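Local coordinates for uncharacterized protein AsqI (Emericella nidulans, PDB 5YY3) that catalyses, as a zinc-dependent cyclopenase, the ring contraction of 4'-methoxycyclopenin to 4'-methoxyviridicatin with loss of methyl isocyanate in aspoquinolone biosynthesis, at residues T446-P451 with L563-V568; D414-R419 with Y633-S638; E81-V86 with R118-I123; Y243-E248 with F393-K398. One frame throughout, in Å; residues are numbered along the deposited sequence.

Contact 1. Residues T446-P451 with L563-V568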
# COMPACT_ATOMS: atom_id res chain seq x y z
N THR A 446 -23.05 -2.29 7.88
CA THR A 446 -22.53 -1.10 8.51
C THR A 446 -22.29 -0.05 7.43
O THR A 446 -22.26 -0.37 6.24
CB THR A 446 -21.22 -1.37 9.23
OG1 THR A 446 -20.23 -1.73 8.27
CG2 THR A 446 -21.41 -2.52 10.24
N PHE A 447 -22.11 1.20 7.85
CA PHE A 447 -21.78 2.25 6.91
C PHE A 447 -20.78 3.22 7.53
O PHE A 447 -20.71 3.38 8.76
CB PHE A 447 -23.04 2.99 6.44
CG PHE A 447 -23.95 3.44 7.56
CD1 PHE A 447 -23.73 4.65 8.21
CD2 PHE A 447 -25.05 2.68 7.92
CE1 PHE A 447 -24.58 5.07 9.24
CE2 PHE A 447 -25.91 3.10 8.94
CZ PHE A 447 -25.66 4.30 9.60
N LEU A 448 -20.00 3.86 6.67
CA LEU A 448 -19.07 4.89 7.08
C LEU A 448 -19.55 6.18 6.46
O LEU A 448 -19.51 6.34 5.26
CB LEU A 448 -17.64 4.55 6.65
CG LEU A 448 -17.13 3.32 7.41
CD1 LEU A 448 -16.23 2.43 6.59
CD2 LEU A 448 -16.44 3.72 8.72
N GLY A 449 -20.06 7.09 7.29
CA GLY A 449 -20.43 8.41 6.83
C GLY A 449 -19.37 9.42 7.24
O GLY A 449 -18.34 9.06 7.81
N PRO A 450 -19.62 10.70 6.95
CA PRO A 450 -18.72 11.79 7.31
C PRO A 450 -18.54 11.94 8.82
O PRO A 450 -19.48 11.76 9.60
CB PRO A 450 -19.42 13.03 6.72
CG PRO A 450 -20.39 12.49 5.71
CD PRO A 450 -20.82 11.17 6.25
N PRO A 451 -17.31 12.26 9.25
CA PRO A 451 -17.13 12.56 10.67
C PRO A 451 -17.68 13.94 10.95
O PRO A 451 -17.72 14.78 10.04
CB PRO A 451 -15.61 12.51 10.86
CG PRO A 451 -15.07 12.92 9.49
CD PRO A 451 -16.06 12.35 8.48
N LEU A 563 -21.75 -2.95 16.04
CA LEU A 563 -21.26 -3.92 15.07
C LEU A 563 -19.83 -3.60 14.66
O LEU A 563 -19.52 -2.45 14.36
CB LEU A 563 -22.17 -3.93 13.84
CG LEU A 563 -23.18 -5.04 13.56
CD1 LEU A 563 -23.81 -5.56 14.82
CD2 LEU A 563 -24.22 -4.54 12.59
N PRO A 564 -18.95 -4.61 14.65
CA PRO A 564 -17.68 -4.43 13.94
C PRO A 564 -17.96 -3.97 12.52
O PRO A 564 -18.97 -4.37 11.97
CB PRO A 564 -17.06 -5.82 13.97
CG PRO A 564 -17.60 -6.42 15.24
CD PRO A 564 -19.01 -5.91 15.34
N VAL A 565 -17.10 -3.13 11.95
CA VAL A 565 -17.35 -2.50 10.65
C VAL A 565 -17.53 -3.54 9.51
O VAL A 565 -18.29 -3.32 8.57
CB VAL A 565 -16.22 -1.48 10.31
CG1 VAL A 565 -14.88 -2.17 10.16
CG2 VAL A 565 -16.55 -0.66 9.06
N GLY A 566 -16.85 -4.68 9.61
CA GLY A 566 -16.96 -5.72 8.61
C GLY A 566 -16.13 -5.47 7.36
O GLY A 566 -15.25 -4.59 7.35
N LYS A 567 -16.39 -6.23 6.31
CA LYS A 567 -15.69 -6.04 5.03
C LYS A 567 -16.66 -5.82 3.88
O LYS A 567 -17.81 -6.25 3.96
CB LYS A 567 -14.79 -7.24 4.75
CG LYS A 567 -13.59 -7.31 5.68
CD LYS A 567 -12.91 -8.67 5.62
CE LYS A 567 -11.52 -8.60 6.21
NZ LYS A 567 -10.81 -9.89 5.96
N VAL A 568 -16.20 -5.16 2.82
CA VAL A 568 -17.06 -4.84 1.68
C VAL A 568 -17.73 -6.11 1.14
O VAL A 568 -18.94 -6.11 0.86
CB VAL A 568 -16.27 -4.13 0.55
CG1 VAL A 568 -17.13 -4.02 -0.74
CG2 VAL A 568 -15.80 -2.75 1.03

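Contact 2. Residues D414-R419 with Y633-S638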
# COMPACT_ATOMS: atom_id res chain seq x y z
N ASP A 414 -17.05 -24.63 34.82
CA ASP A 414 -17.89 -25.63 34.17
C ASP A 414 -18.95 -24.96 33.29
O ASP A 414 -19.79 -24.22 33.80
CB ASP A 414 -18.56 -26.50 35.23
CG ASP A 414 -19.19 -27.75 34.66
OD1 ASP A 414 -19.66 -27.72 33.50
OD2 ASP A 414 -19.22 -28.77 35.37
N ILE A 415 -18.94 -25.23 31.99
CA ILE A 415 -19.84 -24.54 31.08
C ILE A 415 -21.29 -24.99 31.27
O ILE A 415 -22.22 -24.31 30.83
CB ILE A 415 -19.43 -24.73 29.59
CG1 ILE A 415 -19.95 -23.58 28.74
CG2 ILE A 415 -19.94 -26.05 29.03
CD1 ILE A 415 -19.55 -22.23 29.27
N THR A 416 -21.48 -26.14 31.93
CA THR A 416 -22.82 -26.66 32.21
C THR A 416 -23.34 -26.21 33.59
O THR A 416 -24.54 -26.26 33.84
CB THR A 416 -22.86 -28.20 32.18
OG1 THR A 416 -22.11 -28.71 33.28
CG2 THR A 416 -22.29 -28.75 30.88
N ALA A 417 -22.44 -25.77 34.46
CA ALA A 417 -22.75 -25.48 35.86
C ALA A 417 -24.00 -24.62 36.12
O ALA A 417 -24.66 -24.78 37.14
CB ALA A 417 -21.55 -24.82 36.51
N HIS A 418 -24.33 -23.71 35.21
CA HIS A 418 -25.51 -22.87 35.43
C HIS A 418 -26.44 -22.88 34.20
O HIS A 418 -27.09 -21.87 33.90
CB HIS A 418 -25.08 -21.44 35.77
CG HIS A 418 -24.16 -21.35 36.95
ND1 HIS A 418 -24.61 -21.31 38.25
CD2 HIS A 418 -22.80 -21.27 37.02
CE1 HIS A 418 -23.58 -21.21 39.07
NE2 HIS A 418 -22.47 -21.19 38.35
N ARG A 419 -26.48 -24.01 33.51
CA ARG A 419 -27.36 -24.18 32.34
C ARG A 419 -28.84 -23.98 32.70
O ARG A 419 -29.30 -24.45 33.73
CB ARG A 419 -27.17 -25.59 31.73
CG ARG A 419 -27.48 -26.76 32.69
CD ARG A 419 -27.98 -28.03 31.99
NE ARG A 419 -26.94 -28.78 31.29
CZ ARG A 419 -27.17 -29.65 30.29
NH1 ARG A 419 -28.41 -29.88 29.86
NH2 ARG A 419 -26.14 -30.27 29.71
N TYR A 633 -24.71 -30.01 24.36
CA TYR A 633 -24.94 -28.72 25.03
C TYR A 633 -26.15 -28.02 24.42
O TYR A 633 -26.00 -27.07 23.68
CB TYR A 633 -23.71 -27.81 24.94
CG TYR A 633 -22.42 -28.48 25.38
CD1 TYR A 633 -22.12 -28.61 26.73
CD2 TYR A 633 -21.53 -29.00 24.45
CE1 TYR A 633 -20.95 -29.24 27.15
CE2 TYR A 633 -20.36 -29.64 24.86
CZ TYR A 633 -20.08 -29.75 26.22
OH TYR A 633 -18.92 -30.36 26.64
N PRO A 634 -27.36 -28.49 24.76
CA PRO A 634 -28.57 -28.04 24.06
C PRO A 634 -28.96 -26.62 24.47
O PRO A 634 -29.74 -25.98 23.77
CB PRO A 634 -29.64 -29.06 24.50
CG PRO A 634 -28.88 -30.17 25.23
CD PRO A 634 -27.65 -29.53 25.77
N PHE A 635 -28.41 -26.17 25.59
CA PHE A 635 -28.63 -24.82 26.12
C PHE A 635 -27.65 -23.77 25.51
O PHE A 635 -27.60 -22.61 25.94
CB PHE A 635 -28.50 -24.85 27.66
CG PHE A 635 -27.13 -25.29 28.12
CD1 PHE A 635 -26.79 -26.63 28.12
CD2 PHE A 635 -26.18 -24.36 28.50
CE1 PHE A 635 -25.53 -27.05 28.51
CE2 PHE A 635 -24.92 -24.76 28.88
CZ PHE A 635 -24.59 -26.11 28.89
N ILE A 636 -26.86 -24.21 24.54
CA ILE A 636 -25.98 -23.35 23.75
C ILE A 636 -26.32 -23.55 22.28
O ILE A 636 -26.62 -24.67 21.85
CB ILE A 636 -24.46 -23.65 23.97
CG1 ILE A 636 -24.00 -23.22 25.37
CG2 ILE A 636 -23.60 -22.96 22.90
CD1 ILE A 636 -22.67 -23.86 25.81
N THR A 637 -26.31 -22.46 21.52
CA THR A 637 -26.43 -22.57 20.08
C THR A 637 -25.57 -21.50 19.41
O THR A 637 -25.17 -20.52 20.05
CB THR A 637 -27.88 -22.45 19.62
OG1 THR A 637 -28.02 -22.98 18.29
CG2 THR A 637 -28.35 -21.00 19.65
N SER A 638 -25.26 -21.69 18.14
CA SER A 638 -24.40 -20.75 17.44
C SER A 638 -24.70 -20.79 15.96
O SER A 638 -25.25 -21.77 15.45
CB SER A 638 -22.91 -21.06 17.68
OG SER A 638 -22.54 -22.27 17.08

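Contact 3. Residues E81-V86 with R118-I123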
# COMPACT_ATOMS: atom_id res chain seq x y z
N GLU A 81 -5.90 11.64 44.25
CA GLU A 81 -6.22 11.58 45.68
C GLU A 81 -6.79 12.92 46.15
O GLU A 81 -7.81 12.97 46.84
CB GLU A 81 -4.97 11.23 46.49
CG GLU A 81 -5.20 10.12 47.51
CD GLU A 81 -3.93 9.77 48.28
OE1 GLU A 81 -3.89 9.99 49.52
OE2 GLU A 81 -2.97 9.26 47.65
N THR A 82 -6.14 14.00 45.72
CA THR A 82 -6.54 15.35 46.10
C THR A 82 -7.89 15.69 45.48
O THR A 82 -8.79 16.21 46.15
CB THR A 82 -5.51 16.39 45.64
OG1 THR A 82 -4.25 16.11 46.27
CG2 THR A 82 -5.96 17.78 46.03
N MET A 83 -8.02 15.39 44.20
CA MET A 83 -9.26 15.60 43.47
C MET A 83 -10.40 14.89 44.16
O MET A 83 -11.47 15.47 44.34
CB MET A 83 -9.10 15.11 42.03
CG MET A 83 -10.29 15.38 41.15
SD MET A 83 -11.47 14.04 41.21
CE MET A 83 -10.43 12.68 40.70
N LYS A 84 -10.18 13.64 44.57
CA LYS A 84 -11.23 12.84 45.21
C LYS A 84 -11.67 13.44 46.54
O LYS A 84 -12.85 13.45 46.86
CB LYS A 84 -10.79 11.39 45.41
CG LYS A 84 -11.16 10.46 44.27
CD LYS A 84 -10.59 9.06 44.48
CE LYS A 84 -10.58 8.27 43.18
NZ LYS A 84 -9.46 7.27 43.13
N ALA A 85 -10.70 13.93 47.33
CA ALA A 85 -11.02 14.55 48.60
C ALA A 85 -11.83 15.82 48.38
O ALA A 85 -12.72 16.15 49.16
CB ALA A 85 -9.76 14.85 49.37
N VAL A 86 -11.53 16.53 47.29
CA VAL A 86 -12.26 17.74 46.95
C VAL A 86 -13.67 17.38 46.53
O VAL A 86 -14.64 18.08 46.85
CB VAL A 86 -11.56 18.51 45.85
CG1 VAL A 86 -12.45 19.62 45.32
CG2 VAL A 86 -10.25 19.06 46.38
N ARG A 118 -13.42 20.16 37.60
CA ARG A 118 -14.26 19.44 36.64
C ARG A 118 -14.36 17.97 36.97
O ARG A 118 -15.44 17.39 36.95
CB ARG A 118 -13.75 19.61 35.21
CG ARG A 118 -14.42 20.74 34.50
CD ARG A 118 -13.90 20.93 33.11
NE ARG A 118 -13.32 22.26 32.99
CZ ARG A 118 -12.02 22.46 32.93
NH1 ARG A 118 -11.22 21.41 32.95
NH2 ARG A 118 -11.54 23.68 32.84
N ASP A 119 -13.22 17.37 37.31
CA ASP A 119 -13.18 15.97 37.73
C ASP A 119 -13.95 15.77 39.03
O ASP A 119 -14.71 14.81 39.17
CB ASP A 119 -11.74 15.49 37.89
CG ASP A 119 -11.14 15.01 36.58
OD1 ASP A 119 -11.93 14.63 35.68
OD2 ASP A 119 -9.89 14.99 36.45
N ALA A 120 -13.76 16.68 39.97
CA ALA A 120 -14.38 16.57 41.29
C ALA A 120 -15.89 16.74 41.18
O ALA A 120 -16.67 15.97 41.76
CB ALA A 120 -13.78 17.62 42.26
N LEU A 121 -16.31 17.74 40.41
CA LEU A 121 -17.71 18.05 40.24
C LEU A 121 -18.41 16.95 39.47
O LEU A 121 -19.58 16.64 39.74
CB LEU A 121 -17.88 19.38 39.51
CG LEU A 121 -19.32 19.86 39.42
CD1 LEU A 121 -19.95 19.82 40.80
CD2 LEU A 121 -19.35 21.25 38.84
N GLY A 122 -17.70 16.37 38.51
CA GLY A 122 -18.23 15.31 37.68
C GLY A 122 -18.63 14.12 38.51
O GLY A 122 -19.76 13.65 38.42
N ILE A 123 -17.69 13.64 39.32
CA ILE A 123 -17.92 12.56 40.28
C ILE A 123 -19.04 12.92 41.24
O ILE A 123 -19.94 12.12 41.50
CB ILE A 123 -16.65 12.25 41.08
CG1 ILE A 123 -15.55 11.76 40.15
CG2 ILE A 123 -16.93 11.23 42.19
CD1 ILE A 123 -14.21 11.61 40.82

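Contact 4. Residues Y243-E248 with F393-K398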
# COMPACT_ATOMS: atom_id res chain seq x y z
N TYR A 243 7.92 -3.00 29.31
CA TYR A 243 7.80 -1.57 29.60
C TYR A 243 8.93 -0.72 28.99
O TYR A 243 8.88 0.51 29.03
CB TYR A 243 7.74 -1.33 31.13
CG TYR A 243 6.54 -1.93 31.82
CD1 TYR A 243 5.50 -2.50 31.09
CD2 TYR A 243 6.45 -1.93 33.22
CE1 TYR A 243 4.40 -3.06 31.73
CE2 TYR A 243 5.35 -2.49 33.88
CZ TYR A 243 4.33 -3.05 33.12
OH TYR A 243 3.23 -3.60 33.74
N ASP A 244 9.95 -1.37 28.44
CA ASP A 244 11.00 -0.68 27.72
C ASP A 244 10.72 -0.67 26.22
O ASP A 244 11.63 -0.63 25.40
CB ASP A 244 12.35 -1.33 27.99
CG ASP A 244 12.37 -2.80 27.62
OD1 ASP A 244 11.26 -3.39 27.50
OD2 ASP A 244 13.47 -3.38 27.48
N ASP A 245 9.44 -0.71 25.87
CA ASP A 245 9.07 -0.83 24.47
C ASP A 245 9.02 0.53 23.78
O ASP A 245 9.01 1.59 24.42
CB ASP A 245 7.72 -1.53 24.33
CG ASP A 245 7.54 -2.22 22.99
OD1 ASP A 245 8.42 -2.02 22.11
OD2 ASP A 245 6.52 -2.93 22.82
N PHE A 246 9.01 0.48 22.45
CA PHE A 246 8.88 1.68 21.66
C PHE A 246 7.45 1.83 21.17
O PHE A 246 6.76 0.85 20.96
CB PHE A 246 9.83 1.64 20.47
CG PHE A 246 11.29 1.72 20.85
CD1 PHE A 246 11.90 2.95 21.05
CD2 PHE A 246 12.06 0.57 20.94
CE1 PHE A 246 13.26 3.04 21.38
CE2 PHE A 246 13.42 0.65 21.25
CZ PHE A 246 14.01 1.88 21.48
N LEU A 247 7.01 3.07 21.02
CA LEU A 247 5.80 3.38 20.28
C LEU A 247 6.23 3.84 18.88
O LEU A 247 6.50 5.02 18.67
CB LEU A 247 5.01 4.46 21.00
CG LEU A 247 4.31 4.06 22.30
CD1 LEU A 247 4.06 5.28 23.14
CD2 LEU A 247 3.01 3.36 21.99
N GLU A 248 6.30 2.93 17.92
CA GLU A 248 7.00 3.27 16.69
C GLU A 248 6.26 4.20 15.72
O GLU A 248 6.87 4.72 14.79
CB GLU A 248 7.40 1.99 15.95
CG GLU A 248 6.24 1.12 15.53
CD GLU A 248 6.13 -0.13 16.37
OE1 GLU A 248 6.12 -0.00 17.62
OE2 GLU A 248 6.04 -1.25 15.80
N PHE A 393 -2.66 3.98 24.53
CA PHE A 393 -3.50 3.49 25.61
C PHE A 393 -4.14 2.15 25.27
O PHE A 393 -4.45 1.36 26.15
CB PHE A 393 -4.56 4.52 25.99
CG PHE A 393 -3.99 5.73 26.69
CD1 PHE A 393 -3.73 6.90 25.99
CD2 PHE A 393 -3.63 5.66 28.02
CE1 PHE A 393 -3.18 8.00 26.63
CE2 PHE A 393 -3.06 6.76 28.67
CZ PHE A 393 -2.85 7.93 27.98
N TRP A 394 -4.32 1.89 23.97
CA TRP A 394 -4.88 0.61 23.56
C TRP A 394 -3.84 -0.45 23.81
O TRP A 394 -4.18 -1.59 24.13
CB TRP A 394 -5.35 0.65 22.09
CG TRP A 394 -6.60 1.46 22.00
CD1 TRP A 394 -6.69 2.79 21.71
CD2 TRP A 394 -7.93 1.02 22.30
NE1 TRP A 394 -8.01 3.19 21.77
CE2 TRP A 394 -8.78 2.12 22.13
CE3 TRP A 394 -8.48 -0.22 22.67
CZ2 TRP A 394 -10.16 2.03 22.33
CZ3 TRP A 394 -9.84 -0.31 22.86
CH2 TRP A 394 -10.67 0.81 22.69
N ARG A 395 -2.56 -0.07 23.73
CA ARG A 395 -1.51 -1.03 24.03
C ARG A 395 -1.47 -1.29 25.55
O ARG A 395 -1.23 -2.42 25.98
CB ARG A 395 -0.15 -0.54 23.50
CG ARG A 395 -0.13 -0.32 21.97
CD ARG A 395 1.30 -0.26 21.40
NE ARG A 395 2.08 -1.33 22.01
CZ ARG A 395 3.40 -1.42 21.98
NH1 ARG A 395 4.12 -0.50 21.33
NH2 ARG A 395 3.99 -2.44 22.60
N TRP A 396 -1.75 -0.27 26.35
CA TRP A 396 -1.89 -0.48 27.78
C TRP A 396 -3.15 -1.30 28.11
O TRP A 396 -3.09 -2.25 28.90
CB TRP A 396 -1.89 0.85 28.54
CG TRP A 396 -1.91 0.67 30.04
CD1 TRP A 396 -2.98 0.86 30.87
CD2 TRP A 396 -0.82 0.25 30.88
NE1 TRP A 396 -2.63 0.58 32.17
CE2 TRP A 396 -1.30 0.21 32.21
CE3 TRP A 396 0.51 -0.11 30.64
CZ2 TRP A 396 -0.50 -0.16 33.29
CZ3 TRP A 396 1.31 -0.47 31.72
CH2 TRP A 396 0.80 -0.50 33.03
N TYR A 397 -4.29 -0.95 27.51
CA TYR A 397 -5.52 -1.73 27.75
C TYR A 397 -5.31 -3.21 27.42
O TYR A 397 -5.81 -4.08 28.13
CB TYR A 397 -6.70 -1.19 26.93
CG TYR A 397 -7.09 0.26 27.15
CD1 TYR A 397 -6.78 0.93 28.34
CD2 TYR A 397 -7.75 0.97 26.15
CE1 TYR A 397 -7.15 2.28 28.52
CE2 TYR A 397 -8.11 2.31 26.32
CZ TYR A 397 -7.81 2.95 27.51
OH TYR A 397 -8.17 4.28 27.66
N LYS A 398 -4.57 -3.51 26.36
CA LYS A 398 -4.36 -4.93 26.05
C LYS A 398 -3.42 -5.56 27.07
O LYS A 398 -3.51 -6.76 27.34
CB LYS A 398 -3.83 -5.14 24.63
CG LYS A 398 -3.76 -6.64 24.28
CD LYS A 398 -3.64 -6.90 22.79
CE LYS A 398 -3.29 -8.36 22.51
NZ LYS A 398 -3.03 -8.62 21.04
O HOH W 1 3.44 0.33 19.02

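Contact 1. Residues T446-P451 with L563-V568
Thr-446 turns OG1 to lie between its backbone N and carbonyl carbon (chi1 65°), which aims the hydroxyl at Val-565, while CG2 goes anti to the carbonyl carbon and reaches for Leu-563 and Pro-564. OG1 donates to the carbonyl oxygen of Val-565 at 2.5 Å, a short bond. The hydroxyl arrives in the carbonyl plane on a lone pair, with a C=O...OG1 angle of 133°; OG1 also has a second, weak hydrogen bond to Tyr-644 O. On the methyl branch, Thr-446 CG2 sits 3.9 Å from Leu-563 CB and 3.5 Å from Pro-564 O, so one small side chain touches three consecutive residues of 563-568. Further along the strand, Leu-448 adds an apolar touch: its CD1 meets Val-565 CG2 at 4.0 Å, the two side chains crossing at about a right angle. CG2 of Val-565 is anti to its backbone N, and this same methyl also lies 3.9 Å from Thr-446 OG1.

Residues 446-449 belong to strand 443-449 of the immunoglobulin-like domain of the hemocyanin type. The loop 563-568 lies against it and also reaches the helical domain, where Glu-228 on helix 210-231 accepts from the backbone N of Val-565 and Thr-227 touches Pro-564. The backbone of Thr-446 pairs meanwhile with Tyr-644, on the parallel neighbour strand 636-644.

All the touching residues are buried, and a single side-chain hydrogen bond joins the two segments. It gives the Val-565 carbonyl oxygen a directional partner on the strand, a buried hydroxyl and a buried carbonyl satisfying each other while methyl groups pack beside them.

Contact 2. Residues D414-R419 with Y633-S638
Arg-419 lies over one face of the Phe-635 ring: CB stands above its centre, and the guanidinium, on the same side, sits out by the CE1 corner. The CH-pi contact is almost vertical, with CB 3.5 Å from the ring centroid and only 7° off the normal. The chain then bends at chi3 (75°), placing NE so that the guanidinium can turn one of its own faces to Phe-635 CE1, with NH2 at 3.5 Å from that carbon. The two planes are 45° apart, so this is no flat stack.

At the ring's edge, near its plane, the carbonyl oxygen of Ile-415 is 3.4 Å from Phe-635 CE2. Ile-415 CG2 rests 3.8 Å from Tyr-633 CE1, and Thr-416 CG2 meets the edge of the Tyr-633 ring in its plane. No hydrogen bond crosses; the polar order lies within 414-419, where Asp-414 OD1 accepts from Thr-416 N (2.9 Å) in an Asx turn and from Thr-416 OG1 (2.7 Å), both from the same face of the carboxylate.

Tyr-633 to Ile-636 form a type I beta turn leading into strand 636-644. The loop 414-419 runs from helix 391-410 to strand 422-431, with Gln-612 of helix 611-614 binding Asp-414 and Ile-415, while Phe-635 and Ile-636 pack on strand 571-580.

Contact 3. Residues E81-V86 with R118-I123
Met-83 makes most of the apolar contact, pushing its side chain against one flank of helix 114-127. Its CG is anti to the backbone N (chi1 -175°), which carries it to 3.6 Å from Asp-119 CB; the chain then folds at chi2 and chi3. SD lands 3.7 Å from Ile-123 CD1, and CE follows at 3.9 Å from the same CD1. One turn on, Val-86 CG1 meets Ala-120 CB at 3.9 Å, and that small methyl also lies 3.8 Å from Met-83 O, at the nearest approach of the two backbones.

The segment axes pass 8.4 Å apart at a crossing angle of -48°, a geometry close to a common class of ridges-into-grooves helix packing. It joins helix 77-92 to helix 114-127 of the hemocyanin copper-type domain, which in this enzyme binds zinc.

Polar interactions flank the apolar strip without any hydrogen bond between the two segments. Asp-119 offers Met-83 its CB, while its OD2 is hydrogen-bonded to Tyr-72 OH; Tyr-72 also touches Met-83. The Ala-120 carbonyl oxygen is hydrogen-bonded to Ser-87 OG, next along helix 77-92. The Asp-119 side chain lies about 7 Å from that of the zinc ligand His-190.

Contact 4. Residues Y243-E248 with F393-K398
Arg-395 reaches from helix 391-410, in the helical domain of the tyrosinase and hemocyanin type that holds the zinc, into the loop 243-248. CB points at the loop, and CG continues outward, anti to the carbonyl carbon. CD lies 4.0 Å from Leu-247 CD2, the side chains sliding past each other in opposite directions. A bend at chi3 (44°) then places NE, hydrogen-bonded to the carbonyl oxygen of Arg-238.

NH1 donates to Phe-246 O at 3.0 Å, close to the guanidinium plane, and has a weak bond to a water that donates to Glu-248 OE1; OE2 of Glu-248 forms a salt bridge with Arg-238. NH2 forms a salt bridge with Asp-245 OD2 at 2.6 Å; the bond is straight (166°) and in the guanidinium plane, yet it comes in from above the carboxylate plane, the two planes standing 83° apart. Arg-238 bridges to this same OD2, while Asp-245 OD1 accepts from Phe-246 N at 2.6 Å. Asp-245 thus sits between two arginines, which would probably favour its ionised form.

Next on the helix, Trp-396, hydrogen-bonded to His-356, meets Tyr-243 obliquely. Tyr-243 OH, hydrogen-bonded to His-399 NE2, lies 4.0 Å from Trp-396 CH2.

In the fold
From the N terminus, contact 3 closes first, a short loop through helix 97-109 that brings helices 77-92 and 114-127 together. Contact 4 follows in series with a longer loop, bringing the chain after helix 210-231 back to helix 391-410 within the helical, metal-binding domain. Contact 2 opens just after that helix and takes in the immunoglobulin-like strands from 422-431 to 571-580 before closing at the start of strand 636-644. Contact 1 nests inside it, and both reach one sheet, in which strands 443-449 and 636-644 are parallel neighbours; their centres are about 33 Å apart. No two contacts touch, and contact 3 lies across the chain's centre from contacts 1 and 2.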